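Local atomic coordinates of putative uncharacterized protein (PDB entry 2Z6V), a protein that probably transfers a sulfonate group to an acceptor molecule, as expected of a sulfotransferase, though its substrate and biological role are unknown. Residues D211-A214 with R215-F218; V76-D79 with A80-L84; A360-E363 with A364-R367. All blocks are in the same frame, centred on the assembly; numbering follows the deposited sequence.

Contact 1 (D211-A214 with R215-F218)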
ATOM      1  N   ASP A 211      -6.360 -14.828  10.737  1.00 41.35           N
ATOM      2  CA  ASP A 211      -7.049 -13.787   9.992  1.00 40.08           C
ATOM      3  C   ASP A 211      -7.911 -12.930  10.913  1.00 39.86           C
ATOM      4  O   ASP A 211      -8.782 -12.200  10.447  1.00 40.07           O
ATOM      5  CB  ASP A 211      -7.914 -14.413   8.891  1.00 39.50           C
ATOM      6  CG  ASP A 211      -9.143 -15.114   9.438  1.00 39.32           C
ATOM      7  OD1 ASP A 211      -9.089 -15.633  10.570  1.00 40.55           O
ATOM      8  OD2 ASP A 211     -10.166 -15.159   8.725  1.00 40.82           O
ATOM      9  N   ARG A 212      -7.675 -13.015  12.219  1.00 38.08           N
ATOM     10  CA  ARG A 212      -8.448 -12.212  13.151  1.00 38.43           C
ATOM     11  C   ARG A 212      -8.259 -10.724  12.864  1.00 37.45           C
ATOM     12  O   ARG A 212      -9.233  -9.979  12.778  1.00 38.40           O
ATOM     13  CB  ARG A 212      -8.052 -12.495  14.603  1.00 40.29           C
ATOM     14  CG  ARG A 212      -8.796 -11.591  15.587  1.00 46.05           C
ATOM     15  CD  ARG A 212      -8.438 -11.842  17.050  1.00 51.59           C
ATOM     16  NE  ARG A 212      -7.006 -11.705  17.310  1.00 56.47           N
ATOM     17  CZ  ARG A 212      -6.482 -11.418  18.500  1.00 57.39           C
ATOM     18  NH1 ARG A 212      -7.276 -11.226  19.547  1.00 57.86           N
ATOM     19  NH2 ARG A 212      -5.166 -11.335  18.641  1.00 58.84           N
ATOM     20  N   TYR A 213      -7.011 -10.288  12.717  1.00 34.97           N
ATOM     21  CA  TYR A 213      -6.753  -8.880  12.444  1.00 33.85           C
ATOM     22  C   TYR A 213      -7.438  -8.427  11.152  1.00 34.34           C
ATOM     23  O   TYR A 213      -8.045  -7.355  11.114  1.00 35.97           O
ATOM     24  CB  TYR A 213      -5.248  -8.598  12.356  1.00 31.17           C
ATOM     25  CG  TYR A 213      -4.941  -7.158  12.021  1.00 29.97           C
ATOM     26  CD1 TYR A 213      -4.990  -6.164  13.000  1.00 30.52           C
ATOM     27  CD2 TYR A 213      -4.692  -6.773  10.704  1.00 30.94           C
ATOM     28  CE1 TYR A 213      -4.808  -4.815  12.673  1.00 30.64           C
ATOM     29  CE2 TYR A 213      -4.510  -5.432  10.365  1.00 31.09           C
ATOM     30  CZ  TYR A 213      -4.573  -4.459  11.351  1.00 31.30           C
ATOM     31  OH  TYR A 213      -4.442  -3.134  10.998  1.00 31.22           O
ATOM     32  N   ALA A 214      -7.348  -9.239  10.100  1.00 32.42           N
ATOM     33  CA  ALA A 214      -7.966  -8.894   8.822  1.00 33.49           C
ATOM     34  C   ALA A 214      -9.499  -8.828   8.880  1.00 34.45           C
ATOM     35  O   ALA A 214     -10.115  -8.013   8.199  1.00 34.45           O
ATOM     36  CB  ALA A 214      -7.532  -9.887   7.744  1.00 30.93           C
ATOM     37  N   ARG A 215     -10.116  -9.686   9.685  1.00 34.71           N
ATOM     38  CA  ARG A 215     -11.567  -9.683   9.775  1.00 34.72           C
ATOM     39  C   ARG A 215     -12.020  -8.475  10.567  1.00 33.12           C
ATOM     40  O   ARG A 215     -13.090  -7.917  10.311  1.00 32.25           O
ATOM     41  CB  ARG A 215     -12.077 -10.975  10.422  1.00 37.15           C
ATOM     42  CG  ARG A 215     -11.793 -12.237   9.593  1.00 42.68           C
ATOM     43  CD  ARG A 215     -12.458 -13.478  10.189  1.00 47.52           C
ATOM     44  NE  ARG A 215     -13.873 -13.566   9.828  1.00 53.63           N
ATOM     45  CZ  ARG A 215     -14.334 -14.140   8.717  1.00 55.53           C
ATOM     46  NH1 ARG A 215     -13.491 -14.695   7.850  1.00 55.19           N
ATOM     47  NH2 ARG A 215     -15.640 -14.146   8.465  1.00 56.19           N
ATOM     48  N   TRP A 216     -11.190  -8.058  11.516  1.00 31.54           N
ATOM     49  CA  TRP A 216     -11.518  -6.906  12.340  1.00 31.26           C
ATOM     50  C   TRP A 216     -11.459  -5.668  11.475  1.00 31.33           C
ATOM     51  O   TRP A 216     -12.357  -4.822  11.502  1.00 29.91           O
ATOM     52  CB  TRP A 216     -10.514  -6.749  13.478  1.00 30.41           C
ATOM     53  CG  TRP A 216     -10.628  -5.421  14.182  1.00 31.67           C
ATOM     54  CD1 TRP A 216     -11.610  -5.034  15.055  1.00 29.91           C
ATOM     55  CD2 TRP A 216      -9.743  -4.295  14.049  1.00 30.43           C
ATOM     56  NE1 TRP A 216     -11.389  -3.740  15.473  1.00 31.05           N
ATOM     57  CE2 TRP A 216     -10.253  -3.263  14.874  1.00 30.88           C
ATOM     58  CE3 TRP A 216      -8.568  -4.061  13.317  1.00 29.82           C
ATOM     59  CZ2 TRP A 216      -9.627  -2.010  14.987  1.00 30.24           C
ATOM     60  CZ3 TRP A 216      -7.943  -2.818  13.429  1.00 29.45           C
ATOM     61  CH2 TRP A 216      -8.478  -1.807  14.261  1.00 32.53           C
ATOM     62  N   LEU A 217     -10.384  -5.587  10.701  1.00 32.25           N
ATOM     63  CA  LEU A 217     -10.136  -4.459   9.822  1.00 32.33           C
ATOM     64  C   LEU A 217     -11.254  -4.231   8.819  1.00 32.24           C
ATOM     65  O   LEU A 217     -11.755  -3.120   8.687  1.00 33.11           O
ATOM     66  CB  LEU A 217      -8.815  -4.663   9.077  1.00 30.75           C
ATOM     67  CG  LEU A 217      -8.325  -3.466   8.259  1.00 29.65           C
ATOM     68  CD1 LEU A 217      -7.987  -2.300   9.187  1.00 25.82           C
ATOM     69  CD2 LEU A 217      -7.114  -3.884   7.448  1.00 28.16           C
ATOM     70  N   PHE A 218     -11.644  -5.289   8.123  1.00 31.66           N
ATOM     71  CA  PHE A 218     -12.683  -5.204   7.107  1.00 32.98           C
ATOM     72  C   PHE A 218     -14.115  -5.078   7.629  1.00 34.36           C
ATOM     73  O   PHE A 218     -14.921  -4.349   7.053  1.00 34.19           O
ATOM     74  CB  PHE A 218     -12.602  -6.431   6.191  1.00 32.19           C
ATOM     75  CG  PHE A 218     -11.474  -6.387   5.201  1.00 30.81           C
ATOM     76  CD1 PHE A 218     -10.339  -5.624   5.439  1.00 31.43           C
ATOM     77  CD2 PHE A 218     -11.539  -7.138   4.034  1.00 32.55           C
ATOM     78  CE1 PHE A 218      -9.278  -5.609   4.519  1.00 33.36           C
ATOM     79  CE2 PHE A 218     -10.485  -7.131   3.108  1.00 34.34           C
ATOM     80  CZ  PHE A 218      -9.354  -6.365   3.352  1.00 32.58           C
TER

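Contact 2 (V76-D79 with A80-L84)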
ATOM      1  N   VAL A  76       8.117  -8.062  14.242  1.00 37.25           N
ATOM      2  CA  VAL A  76       6.813  -7.427  14.145  1.00 35.96           C
ATOM      3  C   VAL A  76       6.662  -6.296  15.156  1.00 36.02           C
ATOM      4  O   VAL A  76       6.138  -5.231  14.829  1.00 37.02           O
ATOM      5  CB  VAL A  76       5.670  -8.428  14.375  1.00 34.98           C
ATOM      6  CG1 VAL A  76       4.333  -7.714  14.271  1.00 32.73           C
ATOM      7  CG2 VAL A  76       5.749  -9.544  13.360  1.00 35.68           C
ATOM      8  N   LEU A  77       7.111  -6.528  16.383  1.00 34.56           N
ATOM      9  CA  LEU A  77       7.016  -5.507  17.418  1.00 34.23           C
ATOM     10  C   LEU A  77       7.939  -4.330  17.105  1.00 34.54           C
ATOM     11  O   LEU A  77       7.616  -3.176  17.400  1.00 34.38           O
ATOM     12  CB  LEU A  77       7.361  -6.103  18.786  1.00 34.49           C
ATOM     13  CG  LEU A  77       6.306  -7.046  19.372  1.00 35.06           C
ATOM     14  CD1 LEU A  77       6.877  -7.772  20.587  1.00 32.53           C
ATOM     15  CD2 LEU A  77       5.063  -6.243  19.749  1.00 33.95           C
ATOM     16  N   ASP A  78       9.088  -4.618  16.502  1.00 33.85           N
ATOM     17  CA  ASP A  78      10.024  -3.561  16.147  1.00 33.94           C
ATOM     18  C   ASP A  78       9.416  -2.681  15.052  1.00 33.00           C
ATOM     19  O   ASP A  78       9.548  -1.453  15.079  1.00 31.06           O
ATOM     20  CB  ASP A  78      11.352  -4.148  15.659  1.00 33.82           C
ATOM     21  CG  ASP A  78      12.422  -3.084  15.485  1.00 35.85           C
ATOM     22  OD1 ASP A  78      12.699  -2.359  16.469  1.00 36.43           O
ATOM     23  OD2 ASP A  78      12.979  -2.967  14.368  1.00 37.00           O
ATOM     24  N   ASP A  79       8.748  -3.313  14.092  1.00 31.44           N
ATOM     25  CA  ASP A  79       8.116  -2.569  13.013  1.00 31.99           C
ATOM     26  C   ASP A  79       6.946  -1.727  13.542  1.00 31.47           C
ATOM     27  O   ASP A  79       6.748  -0.586  13.120  1.00 28.39           O
ATOM     28  CB  ASP A  79       7.626  -3.525  11.916  1.00 32.76           C
ATOM     29  CG  ASP A  79       8.769  -4.098  11.084  1.00 34.48           C
ATOM     30  OD1 ASP A  79       9.719  -3.347  10.779  1.00 36.44           O
ATOM     31  OD2 ASP A  79       8.714  -5.291  10.717  1.00 35.71           O
ATOM     32  N   ALA A  80       6.185  -2.294  14.475  1.00 30.98           N
ATOM     33  CA  ALA A  80       5.043  -1.595  15.054  1.00 30.25           C
ATOM     34  C   ALA A  80       5.525  -0.363  15.803  1.00 30.55           C
ATOM     35  O   ALA A  80       4.914   0.705  15.717  1.00 31.10           O
ATOM     36  CB  ALA A  80       4.288  -2.513  15.995  1.00 28.33           C
ATOM     37  N   THR A  81       6.631  -0.521  16.526  1.00 30.22           N
ATOM     38  CA  THR A  81       7.218   0.562  17.303  1.00 28.91           C
ATOM     39  C   THR A  81       7.624   1.684  16.377  1.00 27.60           C
ATOM     40  O   THR A  81       7.267   2.830  16.602  1.00 26.92           O
ATOM     41  CB  THR A  81       8.458   0.087  18.080  1.00 30.22           C
ATOM     42  OG1 THR A  81       8.109  -1.054  18.870  1.00 31.96           O
ATOM     43  CG2 THR A  81       8.976   1.195  19.001  1.00 30.04           C
ATOM     44  N   ASN A  82       8.364   1.350  15.326  1.00 28.71           N
ATOM     45  CA  ASN A  82       8.800   2.357  14.359  1.00 29.64           C
ATOM     46  C   ASN A  82       7.620   3.052  13.687  1.00 29.57           C
ATOM     47  O   ASN A  82       7.649   4.266  13.472  1.00 29.71           O
ATOM     48  CB  ASN A  82       9.702   1.731  13.297  1.00 29.30           C
ATOM     49  CG  ASN A  82      11.044   1.297  13.860  1.00 31.15           C
ATOM     50  OD1 ASN A  82      11.597   1.959  14.740  1.00 32.31           O
ATOM     51  ND2 ASN A  82      11.580   0.195  13.345  1.00 31.03           N
ATOM     52  N   ALA A  83       6.583   2.279  13.363  1.00 28.20           N
ATOM     53  CA  ALA A  83       5.393   2.823  12.729  1.00 27.66           C
ATOM     54  C   ALA A  83       4.716   3.818  13.670  1.00 28.02           C
ATOM     55  O   ALA A  83       4.345   4.914  13.257  1.00 27.56           O
ATOM     56  CB  ALA A  83       4.423   1.697  12.364  1.00 25.91           C
ATOM     57  N   LEU A  84       4.565   3.430  14.933  1.00 27.28           N
ATOM     58  CA  LEU A  84       3.941   4.297  15.925  1.00 26.01           C
ATOM     59  C   LEU A  84       4.811   5.521  16.189  1.00 25.19           C
ATOM     60  O   LEU A  84       4.295   6.605  16.478  1.00 25.20           O
ATOM     61  CB  LEU A  84       3.701   3.528  17.232  1.00 26.75           C
ATOM     62  CG  LEU A  84       2.961   4.297  18.332  1.00 26.06           C
ATOM     63  CD1 LEU A  84       1.615   4.773  17.801  1.00 25.27           C
ATOM     64  CD2 LEU A  84       2.777   3.403  19.552  1.00 26.08           C
TER

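Contact 3 (A360-E363 with A364-R367)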
ATOM      1  N   ALA A 360       4.587  18.159 -23.389  1.00 44.03           N
ATOM      2  CA  ALA A 360       5.544  17.420 -24.190  1.00 43.26           C
ATOM      3  C   ALA A 360       6.706  16.982 -23.325  1.00 42.90           C
ATOM      4  O   ALA A 360       7.208  15.871 -23.463  1.00 42.85           O
ATOM      5  CB  ALA A 360       6.044  18.286 -25.329  1.00 41.41           C
ATOM      6  N   GLU A 361       7.132  17.860 -22.427  1.00 44.04           N
ATOM      7  CA  GLU A 361       8.248  17.549 -21.545  1.00 46.72           C
ATOM      8  C   GLU A 361       7.925  16.305 -20.720  1.00 46.10           C
ATOM      9  O   GLU A 361       8.751  15.388 -20.604  1.00 44.87           O
ATOM     10  CB  GLU A 361       8.538  18.735 -20.620  1.00 50.08           C
ATOM     11  CG  GLU A 361       8.847  20.041 -21.353  1.00 57.76           C
ATOM     12  CD  GLU A 361       7.698  20.515 -22.249  1.00 63.10           C
ATOM     13  OE1 GLU A 361       6.566  20.699 -21.742  1.00 64.87           O
ATOM     14  OE2 GLU A 361       7.928  20.708 -23.465  1.00 65.99           O
ATOM     15  N   THR A 362       6.714  16.280 -20.161  1.00 43.11           N
ATOM     16  CA  THR A 362       6.268  15.159 -19.348  1.00 41.65           C
ATOM     17  C   THR A 362       6.172  13.886 -20.188  1.00 42.33           C
ATOM     18  O   THR A 362       6.671  12.830 -19.789  1.00 42.07           O
ATOM     19  CB  THR A 362       4.899  15.479 -18.663  1.00 40.92           C
ATOM     20  OG1 THR A 362       5.103  16.442 -17.621  1.00 37.16           O
ATOM     21  CG2 THR A 362       4.273  14.229 -18.060  1.00 36.87           C
ATOM     22  N   GLU A 363       5.547  13.991 -21.357  1.00 43.48           N
ATOM     23  CA  GLU A 363       5.400  12.843 -22.249  1.00 44.11           C
ATOM     24  C   GLU A 363       6.772  12.257 -22.593  1.00 43.10           C
ATOM     25  O   GLU A 363       6.927  11.043 -22.742  1.00 43.07           O
ATOM     26  CB  GLU A 363       4.656  13.258 -23.521  1.00 45.37           C
ATOM     27  CG  GLU A 363       4.454  12.131 -24.517  1.00 49.82           C
ATOM     28  CD  GLU A 363       3.591  12.535 -25.710  1.00 53.74           C
ATOM     29  OE1 GLU A 363       3.829  13.629 -26.280  1.00 54.42           O
ATOM     30  OE2 GLU A 363       2.685  11.752 -26.084  1.00 53.12           O
ATOM     31  N   ALA A 364       7.771  13.124 -22.709  1.00 40.94           N
ATOM     32  CA  ALA A 364       9.122  12.678 -23.017  1.00 41.33           C
ATOM     33  C   ALA A 364       9.722  11.906 -21.836  1.00 41.15           C
ATOM     34  O   ALA A 364      10.387  10.880 -22.030  1.00 39.14           O
ATOM     35  CB  ALA A 364       9.996  13.870 -23.363  1.00 40.62           C
ATOM     36  N   ARG A 365       9.484  12.404 -20.619  1.00 41.50           N
ATOM     37  CA  ARG A 365       9.990  11.753 -19.406  1.00 40.93           C
ATOM     38  C   ARG A 365       9.349  10.384 -19.265  1.00 40.00           C
ATOM     39  O   ARG A 365      10.004   9.417 -18.873  1.00 39.38           O
ATOM     40  CB  ARG A 365       9.683  12.593 -18.162  1.00 41.58           C
ATOM     41  CG  ARG A 365      10.277  13.991 -18.198  1.00 43.87           C
ATOM     42  CD  ARG A 365      10.051  14.732 -16.897  1.00 47.23           C
ATOM     43  NE  ARG A 365      10.547  16.106 -16.951  1.00 53.72           N
ATOM     44  CZ  ARG A 365       9.880  17.134 -17.480  1.00 57.27           C
ATOM     45  NH1 ARG A 365       8.673  16.950 -18.005  1.00 58.60           N
ATOM     46  NH2 ARG A 365      10.419  18.353 -17.484  1.00 58.37           N
ATOM     47  N   MET A 366       8.063  10.303 -19.593  1.00 38.94           N
ATOM     48  CA  MET A 366       7.355   9.037 -19.511  1.00 40.31           C
ATOM     49  C   MET A 366       7.940   8.036 -20.501  1.00 41.07           C
ATOM     50  O   MET A 366       8.108   6.860 -20.179  1.00 40.24           O
ATOM     51  CB  MET A 366       5.869   9.232 -19.800  1.00 38.57           C
ATOM     52  CG  MET A 366       5.190  10.201 -18.869  1.00 38.66           C
ATOM     53  SD  MET A 366       3.415  10.078 -19.020  1.00 39.78           S
ATOM     54  CE  MET A 366       2.872  10.870 -17.510  1.00 39.29           C
ATOM     55  N   ARG A 367       8.241   8.512 -21.706  1.00 43.38           N
ATOM     56  CA  ARG A 367       8.815   7.668 -22.751  1.00 44.19           C
ATOM     57  C   ARG A 367      10.227   7.247 -22.379  1.00 44.14           C
ATOM     58  O   ARG A 367      10.630   6.106 -22.610  1.00 42.01           O
ATOM     59  CB  ARG A 367       8.830   8.419 -24.079  1.00 44.80           C
ATOM     60  CG  ARG A 367       7.580   8.219 -24.899  1.00 46.77           C
ATOM     61  CD  ARG A 367       7.440   9.305 -25.939  1.00 48.74           C
ATOM     62  NE  ARG A 367       6.367   9.014 -26.883  1.00 51.27           N
ATOM     63  CZ  ARG A 367       5.792   9.929 -27.657  1.00 52.52           C
ATOM     64  NH1 ARG A 367       6.187  11.196 -27.586  1.00 50.65           N
ATOM     65  NH2 ARG A 367       4.834   9.576 -28.511  1.00 51.56           N
TER

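Contact 1 (D211-A214 with R215-F218)
D211 and R215 meet one turn apart at the start of helix 212-219, and their side chains form a weak salt bridge. The aspartate CG sits between its backbone N and carbonyl carbon (chi1 72°), which brings the carboxylate end close to the arginine; a bend in the arginine chain lets NH1 come back beside OD2. OD2 lies at the guanidinium edge, near its plane, 3.5 Å from R215 NH1. The bond is nearly straight but long, and the two flat groups are turned 58° apart. D211 holds the N-cap position without a capping bond from its side chain; its carbonyl O instead takes the R215 N-H at 2.9 Å. The short helix is part of the sulfotransferase family region, wedged between helices 50-64 and 301-326, and the A214 side chain comes to about 5 Å from a bound palmitic acid. Y213 packs on I58 and W216 on L57, both of helix 50-64. Their rings meet obliquely at 47°, Y213 CE1 standing 3.8 Å from W216 CZ3. L217 CD2 touches Y213 CE2 at 4.2 Å, while the tyrosine hydroxyl lies beside L217 CD1 and hydrogen-bonds to G201 N. F218 turns to helix 301-326, where its ring meets W310 and Y314.

Contact 2 (V76-D79 with A80-L84)
With chi1 at -54°, T81 has OG1 anti to its carbonyl carbon and beside the backbone N, which folds the hydroxyl back over the preceding turn onto L77. T81 OG1 donates to L77 O at 2.6 Å, and T81 N binds the same L77 O at 3.0 Å. The two donors reach that oxygen from opposite faces of the carbonyl plane, so one acceptor takes both the regular helical bond and a side-chain bond. Through its side chain T81 also packs on V33, L36 and R40 of helix 30-41.

On the adjoining face, D78 and N82 stand one turn apart. D78 has CG anti to its backbone N (chi1 -171°), which lays its carboxylate near the N82 amide, D78 OD2 lying 3.6 Å from N82 ND2 with the two planes 77° apart. The amide nitrogen also comes to 3.1 Å from D78 O but is not directed so as to bond to it. Both side chains look instead to R40, which forms a salt bridge with D78 OD1 and a weak hydrogen bond with N82 OD1.

On the buried flank of this long helix 70-96, V76 and A80 pack against helix 50-64. The threonine hydroxyl is satisfied within its own helix; R40 pairs with the D78 carboxylate and, more weakly, with the N82 amide oxygen, and its charge probably favours an ionised aspartate.

Contact 3 (A360-E363 with A364-R367)
This is a local, partly buried contact within the first two turns of helix 360-371, at the periphery of the chain, where E363 and R367 pair on one flank and T362 and M366 pack on another. The E363 chain runs out extended with CG anti to the backbone N (chi1 180°), and R367, extended from CG to NE, lies beside it pointing the same way. Their carboxylate and guanidinium planes are 17° apart and stacked, with OE2 over one face of the guanidinium, displaced toward the rim. E363 OE1 is 3.6 Å from R367 NH1, a long salt bridge of charges alone, since no N-H points at the oxygen. The stronger partner of E363 is R348, which binds OE2. In this α/β fold, built on a parallel β-sheet, helix 360-371 packs on helix 343-353: M366 touches M344, M347 and Y351, and E363 touches M344. CG2 of T362, anti to its backbone N, meets the methyl CE of M366 at 3.7 Å, and M366 N bonds to T362 O at 2.9 Å. The T362 side chain and that of R365 both touch P130 of a nearby loop. OG1 of the same threonine points back to T359 OG1, with which it hydrogen-bonds.

From the N terminus, contact 2 comes first, then contact 1, then contact 3; they follow in series, with none nested or crossing. Each joins consecutive turns of a single helix, so none closes a long loop. Contacts 2 and 1 are neighbours in space, their centres about 19 Å apart without touching, and helix 50-64 packs against both; F199, in the loop reached by A80 of contact 2, also receives a weak hydrogen bond from Y213 of contact 1. Contact 3 lies about 42 Å from contact 1 and 39 Å from contact 2 between centres, on the side of the chain's centre opposite both.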